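Local coordinates for type IV secretion protein Dot (Legionella pneumophila, PDB 6KS5) that is a deubiquitinase, probably of the OTU cysteine-protease type, that regulates the association of K63-linked polyubiquitin on the Legionella phagosome, at residues D27-H32 / G269-L274. Numbering follows the deposited sequence.
Sequences DNCFFH and GHYFLL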
loop_
_atom_site.group_PDB
_atom_site.type_symbol
_atom_site.label_atom_id
_atom_site.label_comp_id
_atom_site.label_asym_id
_atom_site.label_seq_id
_atom_site.Cartn_x
_atom_site.Cartn_y
_atom_site.Cartn_z
ATOM N N ASP A 27 8.427 2.429 2.587
ATOM C CA ASP A 27 7.152 1.912 3.083
ATOM C C ASP A 27 6.382 1.143 2.003
ATOM O O ASP A 27 5.149 1.106 2.011
ATOM C CB ASP A 27 6.293 3.043 3.668
ATOM C CG ASP A 27 6.871 3.622 4.969
ATOM O OD1 ASP A 27 7.882 3.092 5.474
ATOM O OD2 ASP A 27 6.311 4.612 5.492
ATOM N N ASN A 28 7.102 0.516 1.066
ATOM C CA ASN A 28 6.514 -0.250 -0.030
ATOM C C ASN A 28 6.699 -1.755 0.178
ATOM O O ASN A 28 6.750 -2.524 -0.779
ATOM C CB ASN A 28 7.101 0.212 -1.372
ATOM C CG ASN A 28 6.482 1.526 -1.871
ATOM O OD1 ASN A 28 5.353 1.855 -1.513
ATOM N ND2 ASN A 28 7.219 2.271 -2.703
ATOM N N CYS A 29 6.760 -2.184 1.436
ATOM C CA CYS A 29 7.153 -3.550 1.760
ATOM C C CYS A 29 6.185 -4.573 1.159
ATOM O O CYS A 29 6.620 -5.626 0.679
ATOM C CB CYS A 29 7.227 -3.696 3.277
ATOM S SG CYS A 29 7.455 -5.381 3.869
ATOM N N PHE A 30 4.872 -4.274 1.148
ATOM C CA PHE A 30 3.926 -5.181 0.522
ATOM C C PHE A 30 4.067 -5.168 -0.990
ATOM O O PHE A 30 3.975 -6.218 -1.634
ATOM C CB PHE A 30 2.513 -4.813 0.895
ATOM C CG PHE A 30 1.505 -5.508 0.023
ATOM C CD1 PHE A 30 1.188 -6.831 0.268
ATOM C CD2 PHE A 30 0.883 -4.866 -1.041
ATOM C CE1 PHE A 30 0.288 -7.495 -0.496
ATOM C CE2 PHE A 30 -0.024 -5.527 -1.823
ATOM C CZ PHE A 30 -0.322 -6.853 -1.552
ATOM N N PHE A 31 4.208 -3.980 -1.581
ATOM C CA PHE A 31 4.381 -3.915 -3.021
ATOM C C PHE A 31 5.663 -4.614 -3.442
ATOM O O PHE A 31 5.709 -5.242 -4.506
ATOM C CB PHE A 31 4.371 -2.464 -3.479
ATOM C CG PHE A 31 3.056 -1.789 -3.299
ATOM C CD1 PHE A 31 1.910 -2.302 -3.883
ATOM C CD2 PHE A 31 2.961 -0.640 -2.535
ATOM C CE1 PHE A 31 0.691 -1.669 -3.715
ATOM C CE2 PHE A 31 1.749 -0.004 -2.360
ATOM C CZ PHE A 31 0.613 -0.516 -2.951
ATOM N N HIS A 32 6.702 -4.549 -2.607
ATOM C CA HIS A 32 7.902 -5.322 -2.888
ATOM C C HIS A 32 7.597 -6.816 -2.863
ATOM O O HIS A 32 8.087 -7.564 -3.713
ATOM C CB HIS A 32 9.006 -4.966 -1.891
ATOM C CG HIS A 32 9.459 -3.541 -1.965
ATOM N ND1 HIS A 32 10.126 -2.918 -0.931
ATOM C CD2 HIS A 32 9.338 -2.613 -2.945
ATOM C CE1 HIS A 32 10.395 -1.669 -1.270
ATOM N NE2 HIS A 32 9.926 -1.458 -2.487
ATOM N N GLY A 269 3.616 -4.090 10.192
ATOM C CA GLY A 269 3.543 -3.701 8.800
ATOM C C GLY A 269 4.640 -4.268 7.935
ATOM O O GLY A 269 4.865 -3.766 6.829
ATOM N N HIS A 270 5.340 -5.294 8.411
ATOM C CA HIS A 270 6.393 -5.954 7.655
ATOM C C HIS A 270 5.881 -7.306 7.179
ATOM O O HIS A 270 5.364 -8.093 7.977
ATOM C CB HIS A 270 7.657 -6.124 8.499
ATOM C CG HIS A 270 8.928 -5.920 7.733
ATOM N ND1 HIS A 270 9.915 -5.047 8.143
ATOM C CD2 HIS A 270 9.375 -6.474 6.579
ATOM C CE1 HIS A 270 10.913 -5.074 7.277
ATOM N NE2 HIS A 270 10.610 -5.931 6.319
ATOM N N TYR A 271 6.029 -7.567 5.885
ATOM C CA TYR A 271 5.498 -8.764 5.251
ATOM C C TYR A 271 6.642 -9.650 4.777
ATOM O O TYR A 271 7.609 -9.159 4.187
ATOM C CB TYR A 271 4.590 -8.403 4.074
ATOM C CG TYR A 271 3.350 -7.623 4.452
ATOM C CD1 TYR A 271 3.422 -6.274 4.777
ATOM C CD2 TYR A 271 2.108 -8.235 4.472
ATOM C CE1 TYR A 271 2.293 -5.563 5.118
ATOM C CE2 TYR A 271 0.974 -7.532 4.809
ATOM C CZ TYR A 271 1.069 -6.196 5.132
ATOM O OH TYR A 271 -0.070 -5.497 5.472
ATOM N N PHE A 272 6.518 -10.951 5.024
ATOM C CA PHE A 272 7.498 -11.948 4.614
ATOM C C PHE A 272 6.856 -12.822 3.544
ATOM O O PHE A 272 5.804 -13.420 3.786
ATOM C CB PHE A 272 7.946 -12.795 5.808
ATOM C CG PHE A 272 8.516 -11.997 6.966
ATOM C CD1 PHE A 272 7.687 -11.289 7.825
ATOM C CD2 PHE A 272 9.880 -11.995 7.218
ATOM C CE1 PHE A 272 8.208 -10.571 8.894
ATOM C CE2 PHE A 272 10.407 -11.282 8.288
ATOM C CZ PHE A 272 9.566 -10.567 9.127
ATOM N N LEU A 273 7.469 -12.882 2.365
ATOM C CA LEU A 273 6.945 -13.709 1.286
ATOM C C LEU A 273 7.403 -15.152 1.464
ATOM O O LEU A 273 8.596 -15.422 1.633
ATOM C CB LEU A 273 7.395 -13.157 -0.068
ATOM C CG LEU A 273 6.949 -13.795 -1.391
ATOM C CD1 LEU A 273 7.927 -14.891 -1.877
ATOM C CD2 LEU A 273 5.494 -14.295 -1.308
ATOM N N LEU A 274 6.452 -16.077 1.427
ATOM C CA LEU A 274 6.768 -17.486 1.568
ATOM C C LEU A 274 7.298 -18.031 0.247
ATOM O O LEU A 274 6.804 -17.681 -0.829
ATOM C CB LEU A 274 5.530 -18.263 2.017
ATOM C CG LEU A 274 5.013 -17.973 3.435
ATOM C CD1 LEU A 274 4.362 -19.213 4.046
ATOM C CD2 LEU A 274 6.116 -17.446 4.350
#
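Cys29 SG accepts a nearly straight hydrogen bond from the backbone N of Tyr271, at 3.3 Å with an N-H...S angle of 173°. The sulfur stands anti to its own backbone N (chi1 171°), on the side of segment 269-274. There it also meets the imidazole of His270 obliquely, with SG 3.5 Å from His270 CD2. His270 NE2, 4.0 Å from Cys29 SG, is hydrogen-bonded to Val22 O.

From CB outward, Tyr271 meets first Cys29 SG and then Phe30. Its CB lies 4.2 Å from Cys29 SG, and CG turns anti to the carbonyl carbon (chi1 -63°). One face of the ring receives Phe30 CB, offset toward the rim, 4.2 Å from Tyr271 CD1, while the Phe30 ring turns its edge to the Tyr271 face in an edge-to-face pair, centroids 5.8 Å apart and planes inclined at 66°. At the tip, OH makes a weak hydrogen bond to Leu220 O.

A cysteine opening a helix and facing a histidine just before a strand is consistent with the Cys-His pair of a papain-like cysteine protease, as in OTU deubiquitinases; Asp21 touches the histidine side chain. Helix 29-40 carries the cysteine and strand 272-273 follows the histidine, flanked in the sheet by strands 20-21 and 261-263. Helix 222-231 packs against both Phe30 and Tyr271 through Ile225, and helix 95-112 touches Asn28 and Phe31.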